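Side-chain contacts in NADPH-quinone reductase (Pediococcus pentosaceus ATCC 25745, PDB 3HA2), which probably passes electrons from NAD(P)H to quinones with the help of bound FMN, this chain holding its flavodoxin-like portion: residues Gln18-Ala23 and His143-Leu148; Ala38-Glu43 and Leu70-Asp75; Leu48-Asp53 and Thr80-Gly85. All blocks are in the same frame, centred on the assembly; numbering follows the deposited sequence.

In the fold
From the N terminus, the chain runs through strand 3-7 into helix 18-25, whose Phe20 and Phe21 meet Phe145 some 120 residues later. Contact 1, made with the loop after edge strand 135-143, thus closes a long loop that encloses both other contacts. Contact 2 ties the loop before helix 42-50 to helix 68-77; contact 3 joins the end of helix 42-50 to the short helix 80-83. Each closes a loop of 26 intervening residues. The two cross along the chain and meet in space, where Trp73 CH2 lies 4.1 Å from Leu49 CD2, and both touch the second subunit. Contacts 1 and 3 lie on opposite sides of the chain's centre.

Contact 1 (Gln18-Ala23 and His143-Leu148); sequences QPFFKA and HQFLYL
Phe20 on helix 18-25 faces Phe145 in the loop between strand 135-143 and helix 150-165, and with their CA atoms 9.8 Å apart the two backbones are bridged by side chains alone. Three rings form the bridge, with Phe145 in the middle. It presents an edge to one neighbour and a face to the other. Its CE2 comes down over a face of Phe20, offset toward the rim and 3.6 Å from Phe20 CG, in an edge-to-face pair with the planes at 65°. The Phe21 ring turns its own edge to a face of Phe145, placing Phe21 CE2 above the ring centre; here the planes meet at 55° and the ring centroids are 5.2 Å apart. Phe145 gets there because its CG stands anti to the backbone N (chi1 179°), which sends the ring out from the loop toward the helix. Beside this cluster Leu146 CD2 reaches Phe20 CE2 at 3.9 Å. Helix 150-165 continues the cluster: Tyr160 pairs edge-to-face with Phe21, and Leu156 touches both Phe21 and Phe145. Leu146 also rests on Asn16 and Thr17, and its side chain lies about 4 Å from a sulfate, probably from the crystallisation liquor; the loop after the first strand holds the FMN phosphate in flavodoxins, and the ion's place near this loop may echo that site. No hydrogen bond crosses between the two segments. Their cohesion is therefore apolar and aromatic, with ring hydrogens directed at the electron-rich faces of Phe20 and Phe145.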
loop_
_atom_site.group_PDB
_atom_site.type_symbol
_atom_site.label_atom_id
_atom_site.label_comp_id
_atom_site.label_asym_id
_atom_site.label_seq_id
_atom_site.Cartn_x
_atom_site.Cartn_y
_atom_site.Cartn_z
ATOM N N GLN A 18 8.810 -19.431 -0.972
ATOM C CA GLN A 18 10.043 -18.699 -1.266
ATOM C C GLN A 18 11.314 -19.529 -1.494
ATOM O O GLN A 18 12.108 -19.176 -2.375
ATOM C CB GLN A 18 10.253 -17.577 -0.243
ATOM C CG GLN A 18 9.158 -16.531 -0.337
ATOM C CD GLN A 18 8.988 -16.035 -1.756
ATOM O OE1 GLN A 18 9.807 -15.269 -2.245
ATOM N NE2 GLN A 18 7.927 -16.493 -2.434
ATOM N N PRO A 19 11.502 -20.652 -0.756
ATOM C CA PRO A 19 12.651 -21.471 -1.125
ATOM C C PRO A 19 12.657 -21.928 -2.588
ATOM O O PRO A 19 13.736 -22.114 -3.156
ATOM C CB PRO A 19 12.547 -22.683 -0.185
ATOM C CG PRO A 19 11.751 -22.187 0.974
ATOM C CD PRO A 19 10.772 -21.233 0.391
ATOM N N PHE A 20 11.477 -22.119 -3.184
ATOM C CA PHE A 20 11.389 -22.541 -4.596
ATOM C C PHE A 20 11.998 -21.464 -5.494
ATOM O O PHE A 20 12.707 -21.765 -6.451
ATOM C CB PHE A 20 9.930 -22.747 -5.038
ATOM C CG PHE A 20 9.289 -24.011 -4.530
ATOM C CD1 PHE A 20 9.318 -25.175 -5.292
ATOM C CD2 PHE A 20 8.593 -24.018 -3.321
ATOM C CE1 PHE A 20 8.707 -26.350 -4.843
ATOM C CE2 PHE A 20 7.969 -25.181 -2.865
ATOM C CZ PHE A 20 8.030 -26.352 -3.628
ATOM N N PHE A 21 11.672 -20.210 -5.190
ATOM C CA PHE A 21 12.112 -19.064 -5.984
ATOM C C PHE A 21 13.607 -18.794 -5.775
ATOM O O PHE A 21 14.342 -18.528 -6.726
ATOM C CB PHE A 21 11.236 -17.850 -5.662
ATOM C CG PHE A 21 9.839 -17.968 -6.222
ATOM C CD1 PHE A 21 9.518 -17.379 -7.434
ATOM C CD2 PHE A 21 8.868 -18.725 -5.569
ATOM C CE1 PHE A 21 8.245 -17.511 -7.986
ATOM C CE2 PHE A 21 7.591 -18.866 -6.109
ATOM C CZ PHE A 21 7.281 -18.251 -7.320
ATOM N N LYS A 22 14.055 -18.904 -4.530
ATOM C CA LYS A 22 15.465 -18.718 -4.226
ATOM C C LYS A 22 16.251 -19.779 -4.986
ATOM O O LYS A 22 17.225 -19.465 -5.678
ATOM C CB LYS A 22 15.703 -18.799 -2.707
ATOM C CG LYS A 22 17.143 -18.572 -2.231
ATOM C CD LYS A 22 17.245 -18.924 -0.736
ATOM C CE LYS A 22 18.469 -18.360 -0.042
ATOM N NZ LYS A 22 19.754 -18.773 -0.670
ATOM N N ALA A 23 15.807 -21.036 -4.896
ATOM C CA ALA A 23 16.518 -22.122 -5.564
ATOM C C ALA A 23 16.586 -21.908 -7.074
ATOM O O ALA A 23 17.559 -22.300 -7.709
ATOM C CB ALA A 23 15.892 -23.486 -5.238
ATOM N N HIS A 143 -0.214 -17.021 -8.598
ATOM C CA HIS A 143 -1.470 -17.351 -7.933
ATOM C C HIS A 143 -1.505 -18.813 -7.468
ATOM O O HIS A 143 -1.437 -19.726 -8.287
ATOM C CB HIS A 143 -2.638 -17.084 -8.871
ATOM C CG HIS A 143 -2.818 -15.646 -9.232
ATOM N ND1 HIS A 143 -2.547 -15.159 -10.492
ATOM C CD2 HIS A 143 -3.269 -14.597 -8.512
ATOM C CE1 HIS A 143 -2.817 -13.869 -10.531
ATOM N NE2 HIS A 143 -3.264 -13.502 -9.346
ATOM N N GLN A 144 -1.578 -19.005 -6.150
ATOM C CA GLN A 144 -1.729 -20.346 -5.522
ATOM C C GLN A 144 -0.573 -21.276 -5.869
ATOM O O GLN A 144 -0.769 -22.455 -6.192
ATOM C CB GLN A 144 -3.082 -20.973 -5.870
ATOM C CG GLN A 144 -4.277 -20.129 -5.386
ATOM C CD GLN A 144 -5.639 -20.736 -5.721
ATOM O OE1 GLN A 144 -5.821 -21.399 -6.739
ATOM N NE2 GLN A 144 -6.607 -20.504 -4.843
ATOM N N PHE A 145 0.646 -20.743 -5.772
ATOM C CA PHE A 145 1.817 -21.482 -6.222
ATOM C C PHE A 145 1.889 -22.891 -5.652
ATOM O O PHE A 145 2.182 -23.838 -6.380
ATOM C CB PHE A 145 3.116 -20.757 -5.890
ATOM C CG PHE A 145 4.333 -21.511 -6.325
ATOM C CD1 PHE A 145 4.797 -21.412 -7.636
ATOM C CD2 PHE A 145 4.993 -22.351 -5.444
ATOM C CE1 PHE A 145 5.926 -22.129 -8.047
ATOM C CE2 PHE A 145 6.106 -23.089 -5.854
ATOM C CZ PHE A 145 6.569 -22.975 -7.163
ATOM N N LEU A 146 1.638 -23.023 -4.354
ATOM C CA LEU A 146 1.800 -24.329 -3.693
ATOM C C LEU A 146 0.757 -25.354 -4.111
ATOM O O LEU A 146 0.963 -26.545 -3.903
ATOM C CB LEU A 146 1.787 -24.192 -2.160
ATOM C CG LEU A 146 3.013 -23.553 -1.506
ATOM C CD1 LEU A 146 2.740 -23.405 -0.016
ATOM C CD2 LEU A 146 4.282 -24.370 -1.757
ATOM N N TYR A 147 -0.351 -24.877 -4.680
ATOM C CA TYR A 147 -1.451 -25.747 -5.120
ATOM C C TYR A 147 -1.263 -26.248 -6.553
ATOM O O TYR A 147 -1.885 -27.236 -6.955
ATOM C CB TYR A 147 -2.814 -25.036 -4.964
ATOM C CG TYR A 147 -3.954 -25.877 -5.490
ATOM C CD1 TYR A 147 -4.362 -27.022 -4.803
ATOM C CD2 TYR A 147 -4.577 -25.576 -6.714
ATOM C CE1 TYR A 147 -5.373 -27.832 -5.291
ATOM C CE2 TYR A 147 -5.587 -26.398 -7.222
ATOM C CZ TYR A 147 -5.982 -27.514 -6.495
ATOM O OH TYR A 147 -6.965 -28.337 -6.979
ATOM N N LEU A 148 -0.395 -25.584 -7.319
ATOM C CA LEU A 148 -0.211 -25.912 -8.739
ATOM C C LEU A 148 0.383 -27.299 -8.893
ATOM O O LEU A 148 1.175 -27.719 -8.049
ATOM C CB LEU A 148 0.719 -24.898 -9.415
ATOM C CG LEU A 148 0.386 -23.410 -9.383
ATOM C CD1 LEU A 148 1.545 -22.639 -10.023
ATOM C CD2 LEU A 148 -0.929 -23.109 -10.090
#

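Contact 2 (Ala38-Glu43 and Leu70-Asp75)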
loop_
_atom_site.group_PDB
_atom_site.type_symbol
_atom_site.label_atom_id
_atom_site.label_comp_id
_atom_site.label_asym_id
_atom_site.label_seq_id
_atom_site.Cartn_x
_atom_site.Cartn_y
_atom_site.Cartn_z
ATOM N N ALA A 38 13.630 -6.735 9.329
ATOM C CA ALA A 38 12.907 -5.713 10.074
ATOM C C ALA A 38 13.824 -4.544 10.433
ATOM O O ALA A 38 13.372 -3.401 10.495
ATOM C CB ALA A 38 12.265 -6.305 11.330
ATOM N N ASP A 39 15.110 -4.824 10.600
ATOM C CA ASP A 39 16.069 -3.778 10.965
ATOM C C ASP A 39 17.001 -3.390 9.807
ATOM O O ASP A 39 18.200 -3.195 10.002
ATOM C CB ASP A 39 16.841 -4.186 12.221
ATOM C CG ASP A 39 17.672 -5.451 12.024
ATOM O OD1 ASP A 39 17.337 -6.277 11.145
ATOM O OD2 ASP A 39 18.667 -5.623 12.755
ATOM N N PHE A 40 16.445 -3.275 8.594
ATOM C CA PHE A 40 17.250 -2.866 7.436
ATOM C C PHE A 40 17.924 -1.514 7.639
ATOM O O PHE A 40 17.448 -0.669 8.418
ATOM C CB PHE A 40 16.431 -2.855 6.136
ATOM C CG PHE A 40 15.310 -1.851 6.122
ATOM C CD1 PHE A 40 15.529 -0.534 5.715
ATOM C CD2 PHE A 40 14.016 -2.234 6.476
ATOM C CE1 PHE A 40 14.498 0.394 5.692
ATOM C CE2 PHE A 40 12.964 -1.300 6.446
ATOM C CZ PHE A 40 13.215 0.011 6.049
ATOM N N ASN A 41 19.030 -1.321 6.932
ATOM C CA ASN A 41 19.821 -0.096 7.049
ATOM C C ASN A 41 19.673 0.680 5.754
ATOM O O ASN A 41 19.935 0.127 4.686
ATOM C CB ASN A 41 21.283 -0.464 7.253
ATOM C CG ASN A 41 22.156 0.741 7.414
ATOM O OD1 ASN A 41 22.359 1.232 8.533
ATOM N ND2 ASN A 41 22.696 1.234 6.304
ATOM N N VAL A 42 19.272 1.946 5.837
ATOM C CA VAL A 42 18.948 2.720 4.622
ATOM C C VAL A 42 20.135 2.814 3.670
ATOM O O VAL A 42 19.982 2.566 2.464
ATOM C CB VAL A 42 18.389 4.130 4.965
ATOM C CG1 VAL A 42 18.293 5.018 3.700
ATOM C CG2 VAL A 42 17.008 3.996 5.609
ATOM N N GLU A 43 21.306 3.173 4.213
ATOM C CA GLU A 43 22.529 3.306 3.407
ATOM C C GLU A 43 22.894 2.018 2.653
ATOM O O GLU A 43 23.216 2.073 1.464
ATOM C CB GLU A 43 23.691 3.808 4.274
ATOM C CG GLU A 43 24.982 4.088 3.499
ATOM C CD GLU A 43 26.102 4.618 4.381
ATOM O OE1 GLU A 43 25.966 4.611 5.635
ATOM O OE2 GLU A 43 27.144 5.048 3.820
ATOM N N LEU A 70 7.583 -4.003 3.502
ATOM C CA LEU A 70 7.972 -3.431 2.203
ATOM C C LEU A 70 7.579 -1.951 2.099
ATOM O O LEU A 70 8.337 -1.139 1.572
ATOM C CB LEU A 70 7.425 -4.228 1.012
ATOM C CG LEU A 70 7.847 -3.690 -0.373
ATOM C CD1 LEU A 70 9.379 -3.680 -0.558
ATOM C CD2 LEU A 70 7.192 -4.470 -1.494
ATOM N N LYS A 71 6.403 -1.601 2.627
ATOM C CA LYS A 71 5.963 -0.216 2.586
ATOM C C LYS A 71 6.910 0.634 3.436
ATOM O O LYS A 71 7.253 1.752 3.056
ATOM C CB LYS A 71 4.531 -0.081 3.110
ATOM C CG LYS A 71 3.957 1.308 2.926
ATOM C CD LYS A 71 3.758 1.585 1.427
ATOM C CE LYS A 71 4.293 2.946 1.013
ATOM N NZ LYS A 71 3.677 4.110 1.722
ATOM N N GLN A 72 7.349 0.092 4.576
ATOM C CA GLN A 72 8.327 0.800 5.408
ATOM C C GLN A 72 9.639 1.051 4.655
ATOM O O GLN A 72 10.220 2.124 4.756
ATOM C CB GLN A 72 8.604 0.069 6.719
ATOM C CG GLN A 72 9.428 0.898 7.733
ATOM C CD GLN A 72 8.670 2.130 8.209
ATOM O OE1 GLN A 72 8.774 3.207 7.625
ATOM N NE2 GLN A 72 7.845 1.951 9.230
ATOM N N TRP A 73 10.091 0.054 3.897
ATOM C CA TRP A 73 11.319 0.186 3.093
ATOM C C TRP A 73 11.133 1.265 2.035
ATOM O O TRP A 73 12.013 2.102 1.833
ATOM C CB TRP A 73 11.618 -1.183 2.477
ATOM C CG TRP A 73 12.839 -1.339 1.610
ATOM C CD1 TRP A 73 14.097 -1.704 2.003
ATOM C CD2 TRP A 73 12.866 -1.266 0.190
ATOM N NE1 TRP A 73 14.922 -1.816 0.902
ATOM C CE2 TRP A 73 14.192 -1.532 -0.222
ATOM C CE3 TRP A 73 11.907 -0.934 -0.779
ATOM C CZ2 TRP A 73 14.579 -1.522 -1.568
ATOM C CZ3 TRP A 73 12.292 -0.945 -2.137
ATOM C CH2 TRP A 73 13.623 -1.227 -2.503
HETATM N N MSE A 74 9.969 1.278 1.389
HETATM C CA MSE A 74 9.661 2.307 0.398
HETATM C C MSE A 74 9.703 3.695 1.050
HETATM O O MSE A 74 10.317 4.611 0.519
HETATM C CB MSE A 74 8.277 2.071 -0.234
HETATM C CG MSE A 74 8.163 0.795 -1.040
HETATM SE SE MSE A 74 9.059 1.012 -2.770
HETATM C CE MSE A 74 8.006 2.495 -3.482
ATOM N N ASP A 75 9.058 3.822 2.217
ATOM C CA ASP A 75 8.917 5.110 2.923
ATOM C C ASP A 75 10.264 5.670 3.399
ATOM O O ASP A 75 10.439 6.891 3.491
ATOM C CB ASP A 75 7.984 4.953 4.145
ATOM C CG ASP A 75 6.506 4.709 3.777
ATOM O OD1 ASP A 75 6.137 4.824 2.596
ATOM O OD2 ASP A 75 5.715 4.404 4.704
#
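Phe40 and Trp73 meet as a T-shaped pair, their side chains crossing at about a right angle. The indole is the stem: its edge points at a face of Phe40, with Trp73 CD1 above the ring centre and 4.1 Å from Phe40 CD1. The phenyl plane and the five-membered ring are inclined at 69°, and their centroids lie 5.2 Å apart. The far end of the phenyl ring runs on to the helix backbone, where Phe40 CZ lies 3.5 Å from Trp73 CA. The Gln72 carbonyl oxygen sits at the ring's edge, near its plane, 3.9 Å from the same CZ. Phe40 belongs to the loop just before helix 42-50, and its chi1 of 64° places CG between the backbone N and the carbonyl carbon, swinging the ring against helix 68-77, where Leu69 and Val77 also touch it. Within helix 68-77, Lys71 NZ bonds Asp75 OD1 at 2.7 Å, on the syn lone pair, as part of a salt bridge. Both residues reach further into the dimer interface, Lys71 to the carbonyls of Tyr62 and Ala66 of the second subunit, Asp75 to the Ala68 amide there. The indole thus ties helix 68-77 both to the loop at Phe40, through C-H to a phenyl face, and to helix 42-50, through a hydrogen bond from NE1 to Glu45 OE1 that is likely to limit its rotation.

Contact 3 (Leu48-Asp53 and Thr80-Gly85). With SO4 (sulfate ion), chain D.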
loop_
_atom_site.group_PDB
_atom_site.type_symbol
_atom_site.label_atom_id
_atom_site.label_comp_id
_atom_site.label_asym_id
_atom_site.label_seq_id
_atom_site.Cartn_x
_atom_site.Cartn_y
_atom_site.Cartn_z
ATOM N N LEU A 48 22.733 -1.096 -2.464
ATOM C CA LEU A 48 22.324 -2.222 -3.312
ATOM C C LEU A 48 21.534 -1.754 -4.526
ATOM O O LEU A 48 21.740 -2.244 -5.640
ATOM C CB LEU A 48 21.515 -3.240 -2.501
ATOM C CG LEU A 48 22.302 -4.045 -1.463
ATOM C CD1 LEU A 48 21.328 -4.911 -0.663
ATOM C CD2 LEU A 48 23.360 -4.928 -2.139
ATOM N N LEU A 49 20.629 -0.801 -4.326
ATOM C CA LEU A 49 19.888 -0.236 -5.459
ATOM C C LEU A 49 20.810 0.364 -6.515
ATOM O O LEU A 49 20.642 0.112 -7.718
ATOM C CB LEU A 49 18.883 0.806 -4.991
ATOM C CG LEU A 49 17.727 0.223 -4.180
ATOM C CD1 LEU A 49 17.059 1.355 -3.418
ATOM C CD2 LEU A 49 16.721 -0.447 -5.075
ATOM N N LEU A 50 21.792 1.138 -6.063
ATOM C CA LEU A 50 22.704 1.817 -6.976
ATOM C C LEU A 50 23.513 0.826 -7.810
ATOM O O LEU A 50 23.908 1.145 -8.928
ATOM C CB LEU A 50 23.638 2.762 -6.214
ATOM C CG LEU A 50 23.042 4.055 -5.637
ATOM C CD1 LEU A 50 24.092 4.813 -4.826
ATOM C CD2 LEU A 50 22.491 4.950 -6.729
ATOM N N GLN A 51 23.748 -0.360 -7.253
ATOM C CA GLN A 51 24.608 -1.377 -7.863
ATOM C C GLN A 51 23.839 -2.292 -8.823
ATOM O O GLN A 51 24.428 -3.175 -9.443
ATOM C CB GLN A 51 25.247 -2.243 -6.774
ATOM C CG GLN A 51 26.264 -1.524 -5.894
ATOM C CD GLN A 51 26.692 -2.363 -4.696
ATOM O OE1 GLN A 51 26.699 -1.885 -3.560
ATOM N NE2 GLN A 51 27.040 -3.621 -4.942
ATOM N N ASN A 52 22.525 -2.114 -8.917
ATOM C CA ASN A 52 21.716 -3.015 -9.748
ATOM C C ASN A 52 20.919 -2.277 -10.808
ATOM O O ASN A 52 20.615 -1.095 -10.641
ATOM C CB ASN A 52 20.831 -3.922 -8.884
ATOM C CG ASN A 52 21.638 -4.977 -8.144
ATOM O OD1 ASN A 52 21.777 -6.107 -8.622
ATOM N ND2 ASN A 52 22.212 -4.603 -7.002
ATOM N N ASP A 53 20.610 -2.977 -11.906
ATOM C CA ASP A 53 19.914 -2.412 -13.065
ATOM C C ASP A 53 18.434 -2.763 -13.076
ATOM O O ASP A 53 17.608 -1.985 -13.534
ATOM C CB ASP A 53 20.539 -2.944 -14.366
ATOM C CG ASP A 53 22.025 -2.706 -14.429
ATOM O OD1 ASP A 53 22.418 -1.520 -14.443
ATOM O OD2 ASP A 53 22.799 -3.697 -14.459
ATOM N N THR A 80 13.052 11.573 -0.866
ATOM C CA THR A 80 13.025 12.607 -1.892
ATOM C C THR A 80 14.423 12.848 -2.444
ATOM O O THR A 80 14.604 12.901 -3.667
ATOM C CB THR A 80 12.457 13.911 -1.305
ATOM O OG1 THR A 80 11.135 13.644 -0.833
ATOM C CG2 THR A 80 12.404 15.004 -2.337
ATOM N N LYS A 81 15.400 12.984 -1.539
ATOM C CA LYS A 81 16.802 13.283 -1.877
ATOM C C LYS A 81 17.420 12.213 -2.782
ATOM O O LYS A 81 18.184 12.520 -3.693
ATOM C CB LYS A 81 17.634 13.409 -0.587
ATOM C CG LYS A 81 19.032 14.029 -0.747
ATOM C CD LYS A 81 19.943 13.643 0.435
ATOM C CE LYS A 81 21.060 14.643 0.708
ATOM N NZ LYS A 81 21.604 15.370 -0.483
ATOM N N PHE A 82 17.078 10.958 -2.526
ATOM C CA PHE A 82 17.680 9.834 -3.245
ATOM C C PHE A 82 16.917 9.513 -4.538
ATOM O O PHE A 82 17.498 9.504 -5.635
ATOM C CB PHE A 82 17.742 8.620 -2.305
ATOM C CG PHE A 82 18.312 7.375 -2.931
ATOM C CD1 PHE A 82 19.680 7.242 -3.142
ATOM C CD2 PHE A 82 17.481 6.305 -3.254
ATOM C CE1 PHE A 82 20.217 6.080 -3.709
ATOM C CE2 PHE A 82 18.004 5.136 -3.830
ATOM C CZ PHE A 82 19.372 5.015 -4.039
ATOM N N ALA A 83 15.614 9.288 -4.401
ATOM C CA ALA A 83 14.786 8.767 -5.485
ATOM C C ALA A 83 14.308 9.836 -6.454
ATOM O O ALA A 83 14.021 9.534 -7.612
ATOM C CB ALA A 83 13.610 7.991 -4.918
ATOM N N THR A 84 14.220 11.081 -5.976
ATOM C CA THR A 84 13.888 12.234 -6.835
ATOM C C THR A 84 14.895 13.362 -6.579
ATOM O O THR A 84 16.097 13.155 -6.741
ATOM C CB THR A 84 12.404 12.672 -6.656
ATOM O OG1 THR A 84 12.138 12.975 -5.282
ATOM C CG2 THR A 84 11.450 11.533 -7.107
ATOM N N GLY A 85 14.407 14.523 -6.151
ATOM C CA GLY A 85 15.262 15.676 -5.805
ATOM C C GLY A 85 16.163 16.055 -6.954
ATOM O O GLY A 85 15.698 16.227 -8.090
HETATM S S SO4 D . 13.652 13.254 2.384
HETATM O O1 SO4 D . 13.005 14.516 2.767
HETATM O O2 SO4 D . 14.162 12.600 3.595
HETATM O O3 SO4 D . 12.649 12.362 1.786
HETATM O O4 SO4 D . 14.755 13.527 1.442
#
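Phe82, on the short helix 80-83, sends its ring across to Leu49 and Leu50 at the end of helix 42-50. From CB the ring leaves with CG anti to the backbone N (chi1 179°), and the contact is made by its outer atoms. CE1 meets both Leu50 CD2, at 3.9 Å, and Leu50 CG, which lies in the ring plane at the edge. The tip, CZ, stays 4.1 Å from Leu50 CG, while on the other branch CE2 touches Leu49 CD1 at 3.9 Å. The outer end of the ring thus abuts two neighbouring leucines, the buried one continuing onto Trp73 and Val77 of helix 68-77. An alanine here would lose the whole ring and is likely to open a gap that takes the apolar cover from Leu49 CD1 and Leu50 CD2. Just past helix 42-50, Asn52 ND2 turns back to Leu48 O in a nearly straight bond (165°) of 2.8 Å. At the start of helix 80-83 a sulfate, probably from the crystallisation liquor, accepts from Thr80 N through O3 at 2.8 Å and from Lys81 N through O4. Thr84, just past the helix, gives both its N and its OG1 to Thr80 O. Ala83 and Thr84 pack on Trp63 of the second subunit. With Leu49 also resting on Leu4 of strand 3-7, such apolar packing between helices belongs to the helical layer on one face of the parallel sheet, strand order 2-1-3-4-5, of the flavodoxin-like fold.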